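Local coordinates for macrophage migration inhibitory factor-like protein (Entamoeba histolytica, PDB 6CUQ) that belongs to the macrophage migration inhibitory factor family, whose small alpha/beta subunits assemble into trimers, as three copies of the chain do here, at residues I14-I20 and L91-I97; I28-M33 and C47-V51. One frame throughout, in Å; residues are numbered along the deposited sequence.

Interaction 1: I14-I20 and L91-I97; sequences ITLSADI and LEQKAGI
Ala-18 and Ala-95 meet methyl to methyl, their CB atoms 3.7 Å apart, where the chain leaving strand 11-16 passes the last turn of helix 80-95. Alanine suits both positions, because it lets the two backbones come to 6.1 Å between the CA atoms of this pair. Ile-20 closes over the helical methyl, its CG2 lying 3.9 Å from CB of Ala-95. With chi1 at 47° its CG1 sits between the backbone N and the carbonyl carbon, and CG2 falls anti to the carbonyl carbon, against the helix.

Ile-97 reaches back with its CD1, which touches CB of Ala-18 at 4.0 Å and CD1 of Leu-16 at 4.1 Å; the Leu-16 and Ile-97 side chains cross at about a right angle. Leu-91, one turn before Ala-95, spreads its two methyls over the strand. CD2 goes to CD1 of Leu-16 (4.2 Å) and CD1 to CG2 of Ile-14, whose side chain runs past it in the opposite direction.

The helix end helps to place these side chains. Ala-95 N is bonded to Leu-91 O, and Gly-96, with positive phi (67°), turns the chain out of the helix so that Ile-97 returns toward the strand. Ile-28 of helix 22-40 and Ala-66 of strand 66-72 pack on Leu-16 and Leu-91, while Lys-94 sends its ammonium away to a salt bridge with Glu-27. No hydrogen bond joins the two segments: aliphatic groups hold the strand and the loop that follows it against the helix end by shape and the exclusion of water.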
ATOM      1  N   ILE B  14       5.424  -1.937  -5.320  1.00 62.01           N
ATOM      2  CA  ILE B  14       6.690  -2.388  -4.759  1.00 58.44           C
ATOM      3  C   ILE B  14       7.162  -1.312  -3.793  1.00 57.69           C
ATOM      4  O   ILE B  14       7.440  -0.170  -4.191  1.00 56.19           O
ATOM      5  CB  ILE B  14       7.732  -2.648  -5.851  1.00 55.78           C
ATOM      6  CG1 ILE B  14       7.185  -3.668  -6.853  1.00 55.02           C
ATOM      7  CG2 ILE B  14       9.037  -3.148  -5.221  1.00 54.45           C
ATOM      8  CD1 ILE B  14       8.058  -3.875  -8.076  1.00 51.53           C
ATOM      9  N   THR B  15       7.214  -1.667  -2.520  1.00 50.49           N
ATOM     10  CA  THR B  15       7.734  -0.807  -1.470  1.00 53.71           C
ATOM     11  C   THR B  15       9.079  -1.400  -1.077  1.00 55.69           C
ATOM     12  O   THR B  15       9.138  -2.512  -0.545  1.00 49.41           O
ATOM     13  CB  THR B  15       6.758  -0.758  -0.294  1.00 59.91           C
ATOM     14  OG1 THR B  15       5.456  -0.376  -0.764  1.00 66.35           O
ATOM     15  CG2 THR B  15       7.247   0.183   0.815  1.00 50.96           C
ATOM     16  N   LEU B  16      10.162  -0.697  -1.374  1.00 54.26           N
ATOM     17  CA  LEU B  16      11.476  -1.248  -1.086  1.00 57.35           C
ATOM     18  C   LEU B  16      12.360  -0.208  -0.420  1.00 60.50           C
ATOM     19  O   LEU B  16      12.166   1.000  -0.577  1.00 59.53           O
ATOM     20  CB  LEU B  16      12.137  -1.794  -2.353  1.00 56.10           C
ATOM     21  CG  LEU B  16      12.844  -0.856  -3.323  1.00 58.08           C
ATOM     22  CD1 LEU B  16      13.403  -1.669  -4.478  1.00 57.31           C
ATOM     23  CD2 LEU B  16      11.934   0.234  -3.825  1.00 66.21           C
ATOM     24  N   SER B  17      13.329  -0.696   0.352  1.00 58.11           N
ATOM     25  CA  SER B  17      14.165   0.166   1.173  1.00 64.11           C
ATOM     26  C   SER B  17      15.639   0.124   0.782  1.00 68.24           C
ATOM     27  O   SER B  17      16.506   0.382   1.614  1.00 87.33           O
ATOM     28  CB  SER B  17      14.007  -0.207   2.648  1.00 57.06           C
ATOM     29  OG  SER B  17      14.786  -1.350   2.930  1.00 66.72           O
ATOM     30  N   ALA B  18      15.953  -0.177  -0.466  1.00 64.26           N
ATOM     31  CA  ALA B  18      17.341  -0.136  -0.899  1.00 60.64           C
ATOM     32  C   ALA B  18      17.730   1.284  -1.284  1.00 64.37           C
ATOM     33  O   ALA B  18      16.892   2.097  -1.674  1.00 75.64           O
ATOM     34  CB  ALA B  18      17.581  -1.079  -2.075  1.00 56.32           C
ATOM     35  N   ASP B  19      19.021   1.573  -1.176  1.00 64.33           N
ATOM     36  CA  ASP B  19      19.597   2.841  -1.629  1.00 59.68           C
ATOM     37  C   ASP B  19      19.932   2.694  -3.116  1.00 52.95           C
ATOM     38  O   ASP B  19      20.991   2.189  -3.486  1.00 60.75           O
ATOM     39  CB  ASP B  19      20.821   3.174  -0.769  1.00 49.44           C
ATOM     40  CG  ASP B  19      21.610   4.372  -1.278  1.00 60.15           C
ATOM     41  OD1 ASP B  19      21.009   5.304  -1.850  1.00 69.76           O
ATOM     42  OD2 ASP B  19      22.853   4.371  -1.135  1.00 69.26           O
ATOM     43  N   ILE B  20      19.005   3.107  -3.992  1.00 63.85           N
ATOM     44  CA  ILE B  20      19.163   2.932  -5.438  1.00 56.00           C
ATOM     45  C   ILE B  20      18.839   4.220  -6.194  1.00 54.78           C
ATOM     46  O   ILE B  20      18.110   5.091  -5.713  1.00 62.39           O
ATOM     47  CB  ILE B  20      18.283   1.782  -5.959  1.00 60.67           C
ATOM     48  CG1 ILE B  20      16.878   1.916  -5.389  1.00 55.77           C
ATOM     49  CG2 ILE B  20      18.849   0.430  -5.555  1.00 58.01           C
ATOM     50  CD1 ILE B  20      15.909   0.939  -5.980  1.00 61.45           C
ATOM     51  N   LEU B  91      14.613  -7.949  -7.766  1.00 75.21           N
ATOM     52  CA  LEU B  91      15.095  -7.034  -6.725  1.00 70.76           C
ATOM     53  C   LEU B  91      16.497  -7.396  -6.267  1.00 71.98           C
ATOM     54  O   LEU B  91      17.256  -6.518  -5.844  1.00 75.15           O
ATOM     55  CB  LEU B  91      14.143  -7.002  -5.527  1.00 61.58           C
ATOM     56  CG  LEU B  91      12.785  -6.374  -5.844  1.00 59.62           C
ATOM     57  CD1 LEU B  91      12.050  -5.990  -4.585  1.00 58.39           C
ATOM     58  CD2 LEU B  91      12.919  -5.188  -6.783  1.00 57.50           C
ATOM     59  N   GLU B  92      16.854  -8.672  -6.328  1.00 73.53           N
ATOM     60  CA  GLU B  92      18.234  -9.044  -6.060  1.00 77.47           C
ATOM     61  C   GLU B  92      19.172  -8.488  -7.131  1.00 73.91           C
ATOM     62  O   GLU B  92      20.237  -7.939  -6.811  1.00 72.55           O
ATOM     63  CB  GLU B  92      18.347 -10.566  -5.959  1.00 78.84           C
ATOM     64  CG  GLU B  92      19.658 -11.050  -5.382  1.00 98.75           C
ATOM     65  CD  GLU B  92      20.802 -10.948  -6.371  1.00112.01           C
ATOM     66  OE1 GLU B  92      20.584 -11.250  -7.570  1.00113.36           O
ATOM     67  OE2 GLU B  92      21.912 -10.553  -5.949  1.00113.84           O
ATOM     68  N   GLN B  93      18.798  -8.614  -8.405  1.00 66.36           N
ATOM     69  CA  GLN B  93      19.713  -8.210  -9.469  1.00 74.72           C
ATOM     70  C   GLN B  93      19.890  -6.695  -9.490  1.00 70.70           C
ATOM     71  O   GLN B  93      21.007  -6.203  -9.692  1.00 70.89           O
ATOM     72  CB  GLN B  93      19.213  -8.691 -10.833  1.00 73.52           C
ATOM     73  CG  GLN B  93      19.906  -7.974 -11.990  1.00 86.06           C
ATOM     74  CD  GLN B  93      19.053  -7.892 -13.246  1.00101.94           C
ATOM     75  OE1 GLN B  93      18.273  -8.796 -13.548  1.00104.67           O
ATOM     76  NE2 GLN B  93      19.197  -6.792 -13.984  1.00102.66           N
ATOM     77  N   LYS B  94      18.804  -5.941  -9.280  1.00 61.75           N
ATOM     78  CA  LYS B  94      18.841  -4.487  -9.418  1.00 66.08           C
ATOM     79  C   LYS B  94      19.123  -3.750  -8.112  1.00 64.83           C
ATOM     80  O   LYS B  94      19.692  -2.655  -8.149  1.00 67.61           O
ATOM     81  CB  LYS B  94      17.511  -3.969  -9.982  1.00 61.82           C
ATOM     82  CG  LYS B  94      17.058  -4.568 -11.313  1.00 60.79           C
ATOM     83  CD  LYS B  94      17.817  -4.014 -12.518  1.00 69.33           C
ATOM     84  CE  LYS B  94      16.948  -4.057 -13.804  1.00 64.99           C
ATOM     85  NZ  LYS B  94      17.765  -3.876 -15.024  1.00 68.50           N
ATOM     86  N   ALA B  95      18.764  -4.313  -6.954  1.00 62.92           N
ATOM     87  CA  ALA B  95      18.885  -3.586  -5.694  1.00 57.37           C
ATOM     88  C   ALA B  95      19.642  -4.344  -4.610  1.00 63.85           C
ATOM     89  O   ALA B  95      19.765  -3.831  -3.493  1.00 67.91           O
ATOM     90  CB  ALA B  95      17.497  -3.191  -5.165  1.00 49.30           C
ATOM     91  N   GLY B  96      20.107  -5.558  -4.891  1.00 68.87           N
ATOM     92  CA  GLY B  96      20.869  -6.329  -3.932  1.00 65.64           C
ATOM     93  C   GLY B  96      20.095  -6.788  -2.722  1.00 71.75           C
ATOM     94  O   GLY B  96      20.701  -7.082  -1.684  1.00 62.18           O
ATOM     95  N   ILE B  97      18.772  -6.882  -2.829  1.00 67.41           N
ATOM     96  CA  ILE B  97      17.927  -7.298  -1.720  1.00 56.66           C
ATOM     97  C   ILE B  97      17.860  -8.819  -1.703  1.00 71.16           C
ATOM     98  O   ILE B  97      17.644  -9.460  -2.744  1.00 68.11           O
ATOM     99  CB  ILE B  97      16.528  -6.664  -1.832  1.00 59.71           C
ATOM    100  CG1 ILE B  97      16.650  -5.136  -1.950  1.00 58.31           C
ATOM    101  CG2 ILE B  97      15.673  -7.051  -0.656  1.00 57.00           C
ATOM    102  CD1 ILE B  97      15.322  -4.411  -2.085  1.00 51.09           C
TER

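Interaction 2: I28-M33 and C47-V51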
ATOM      1  N   ILE B  28      13.188  -1.253 -12.495  1.00 55.44           N
ATOM      2  CA  ILE B  28      12.385  -2.169 -11.689  1.00 58.46           C
ATOM      3  C   ILE B  28      10.918  -2.100 -12.107  1.00 58.09           C
ATOM      4  O   ILE B  28      10.274  -3.133 -12.334  1.00 63.11           O
ATOM      5  CB  ILE B  28      12.570  -1.859 -10.189  1.00 51.28           C
ATOM      6  CG1 ILE B  28      13.956  -2.309  -9.727  1.00 52.88           C
ATOM      7  CG2 ILE B  28      11.455  -2.480  -9.357  1.00 44.34           C
ATOM      8  CD1 ILE B  28      14.321  -1.866  -8.312  1.00 51.07           C
ATOM      9  N   ALA B  29      10.372  -0.885 -12.232  1.00 51.62           N
ATOM     10  CA  ALA B  29       8.980  -0.750 -12.669  1.00 56.30           C
ATOM     11  C   ALA B  29       8.770  -1.372 -14.044  1.00 55.65           C
ATOM     12  O   ALA B  29       7.778  -2.073 -14.276  1.00 58.49           O
ATOM     13  CB  ALA B  29       8.564   0.724 -12.705  1.00 51.16           C
ATOM     14  N   HIS B  30       9.695  -1.110 -14.972  1.00 57.24           N
ATOM     15  CA  HIS B  30       9.603  -1.662 -16.318  1.00 53.36           C
ATOM     16  C   HIS B  30       9.622  -3.193 -16.298  1.00 59.85           C
ATOM     17  O   HIS B  30       8.734  -3.849 -16.853  1.00 65.69           O
ATOM     18  CB  HIS B  30      10.755  -1.109 -17.159  1.00 58.65           C
ATOM     19  CG  HIS B  30      10.841  -1.701 -18.532  1.00 75.55           C
ATOM     20  ND1 HIS B  30       9.887  -1.469 -19.502  1.00 76.51           N
ATOM     21  CD2 HIS B  30      11.759  -2.525 -19.095  1.00 79.52           C
ATOM     22  CE1 HIS B  30      10.219  -2.117 -20.606  1.00 80.00           C
ATOM     23  NE2 HIS B  30      11.351  -2.763 -20.389  1.00 82.12           N
ATOM     24  N   GLU B  31      10.625  -3.780 -15.638  1.00 67.16           N
ATOM     25  CA  GLU B  31      10.730  -5.236 -15.584  1.00 65.50           C
ATOM     26  C   GLU B  31       9.548  -5.850 -14.842  1.00 65.15           C
ATOM     27  O   GLU B  31       9.107  -6.956 -15.175  1.00 67.67           O
ATOM     28  CB  GLU B  31      12.038  -5.645 -14.913  1.00 70.20           C
ATOM     29  CG  GLU B  31      13.262  -5.404 -15.748  1.00 68.95           C
ATOM     30  CD  GLU B  31      13.228  -6.142 -17.062  1.00 73.65           C
ATOM     31  OE1 GLU B  31      12.696  -7.279 -17.114  1.00 69.04           O
ATOM     32  OE2 GLU B  31      13.774  -5.593 -18.036  1.00 85.13           O
ATOM     33  N   SER B  32       9.046  -5.162 -13.814  1.00 62.48           N
ATOM     34  CA  SER B  32       7.875  -5.646 -13.088  1.00 61.42           C
ATOM     35  C   SER B  32       6.683  -5.800 -14.022  1.00 63.73           C
ATOM     36  O   SER B  32       5.989  -6.828 -14.020  1.00 61.76           O
ATOM     37  CB  SER B  32       7.550  -4.682 -11.941  1.00 60.38           C
ATOM     38  OG  SER B  32       6.239  -4.881 -11.454  1.00 60.80           O
ATOM     39  N   MET B  33       6.455  -4.798 -14.866  1.00 65.16           N
ATOM     40  CA  MET B  33       5.338  -4.880 -15.799  1.00 54.01           C
ATOM     41  C   MET B  33       5.547  -6.001 -16.812  1.00 53.02           C
ATOM     42  O   MET B  33       4.603  -6.737 -17.126  1.00 58.75           O
ATOM     43  CB  MET B  33       5.143  -3.534 -16.485  1.00 58.60           C
ATOM     44  CG  MET B  33       4.524  -2.480 -15.578  1.00 58.72           C
ATOM     45  SD  MET B  33       4.349  -0.879 -16.373  1.00 62.57           S
ATOM     46  CE  MET B  33       6.046  -0.345 -16.546  1.00 70.27           C
ATOM     47  N   CYS B  47      -0.797  -3.853 -17.677  1.00 58.02           N
ATOM     48  CA  CYS B  47       0.025  -4.080 -16.492  1.00 54.67           C
ATOM     49  C   CYS B  47       0.626  -2.769 -16.008  1.00 62.02           C
ATOM     50  O   CYS B  47       1.090  -1.951 -16.808  1.00 73.69           O
ATOM     51  CB  CYS B  47       1.136  -5.083 -16.795  1.00 49.54           C
ATOM     52  SG  CYS B  47       0.537  -6.694 -17.360  1.00 64.42           S
ATOM     53  N   ALA B  48       0.620  -2.574 -14.691  1.00 62.67           N
ATOM     54  CA  ALA B  48       1.046  -1.318 -14.097  1.00 60.95           C
ATOM     55  C   ALA B  48       1.869  -1.609 -12.852  1.00 68.33           C
ATOM     56  O   ALA B  48       1.760  -2.684 -12.254  1.00 67.91           O
ATOM     57  CB  ALA B  48      -0.147  -0.418 -13.751  1.00 48.63           C
ATOM     58  N   THR B  49       2.719  -0.648 -12.487  1.00 64.26           N
ATOM     59  CA  THR B  49       3.603  -0.802 -11.341  1.00 57.77           C
ATOM     60  C   THR B  49       4.002   0.564 -10.790  1.00 61.19           C
ATOM     61  O   THR B  49       4.308   1.493 -11.546  1.00 59.36           O
ATOM     62  CB  THR B  49       4.838  -1.638 -11.709  1.00 56.74           C
ATOM     63  OG1 THR B  49       4.428  -2.989 -11.945  1.00 66.65           O
ATOM     64  CG2 THR B  49       5.883  -1.635 -10.598  1.00 50.67           C
ATOM     65  N   GLN B  50       3.984   0.663  -9.462  1.00 55.73           N
ATOM     66  CA  GLN B  50       4.489   1.805  -8.716  1.00 56.94           C
ATOM     67  C   GLN B  50       5.577   1.318  -7.767  1.00 60.12           C
ATOM     68  O   GLN B  50       5.385   0.327  -7.051  1.00 53.42           O
ATOM     69  CB  GLN B  50       3.370   2.490  -7.923  1.00 53.37           C
ATOM     70  CG  GLN B  50       2.200   2.950  -8.770  1.00 46.56           C
ATOM     71  CD  GLN B  50       2.609   3.984  -9.821  1.00 55.47           C
ATOM     72  OE1 GLN B  50       3.564   4.732  -9.623  1.00 53.61           O
ATOM     73  NE2 GLN B  50       1.874   4.038 -10.937  1.00 46.60           N
ATOM     74  N   VAL B  51       6.718   2.002  -7.778  1.00 54.20           N
ATOM     75  CA  VAL B  51       7.861   1.684  -6.931  1.00 54.83           C
ATOM     76  C   VAL B  51       7.980   2.757  -5.857  1.00 56.25           C
ATOM     77  O   VAL B  51       8.131   3.941  -6.174  1.00 48.75           O
ATOM     78  CB  VAL B  51       9.156   1.577  -7.747  1.00 52.41           C
ATOM     79  CG1 VAL B  51      10.293   1.138  -6.849  1.00 55.76           C
ATOM     80  CG2 VAL B  51       8.959   0.602  -8.899  1.00 47.74           C
TER
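Ser-32 and Thr-49 bring their hydroxyls together between helix 22-40 and strand 48-53, OG to OG1 at 2.7 Å. The serine places OG anti to its own nitrogen (chi1 163°), which carries the oxygen out from the helix to the strand. In Thr-49 the two branches divide the work: OG1 meets the serine, while CG2, anti to the backbone N, rests 3.8 Å from CA of Ala-29. Separately, Thr-49 OG1 donates to Ala-48 O over 2.7 Å, approaching from above the carbonyl plane at a C=O...O angle of 94°, well off the carbonyl lone pairs.

Farther along the strand, CG2 of Val-51 packs on CB of Ala-29 (3.8 Å) and CG2 of Ile-28 (4.0 Å). The small Ala-29 admits Thr-49 and Val-51 close to the helix. Toward the other end, Met-33 runs extended through chi2 and bends at chi3 (-69°), laying SD 3.5 Å from Cys-47 O; its unbranched, flexible chain can follow the strand backbone, and its CB lies 4.3 Å from CB of Cys-47.

Tyr-87 OH is a second hydrogen-bonding partner of Ser-32 OG. Outside this pairing, Gln-50 bonds to Ser-54 and Ser-65 of the third subunit, whose strand pairs antiparallel with 48-51. Ser-32 and Thr-49 are both buried among aliphatic groups, and their hydroxyls find partners in each other, in Tyr-87 OH and in Ala-48 O.

In the fold
Interactions 1 and 2 lie on the same helix-covered face of the four-stranded sheet, their centres about 13 Å apart, and interaction 2 is nested within the chain closed by interaction 1. Neighbouring parallel strands 11-16 and 48-53 link them directly: Ile-14 N lies 2.9 Å from Gln-50 O, a probable hydrogen bond, and Leu-16 CD2 packs 3.6 Å from Val-51 CG1. Ile-28 of interaction 2 also touches interaction 1, its CG2 3.9 Å from CD1 of Ile-14 and its CD1 3.9 Å from CD2 of Leu-91. Strand 11-16, helix 22-40 and strand 48-53 form a beta-alpha-beta unit, with helix 80-95 packed beside it; strand 48-53 carries the sheet on into the third subunit.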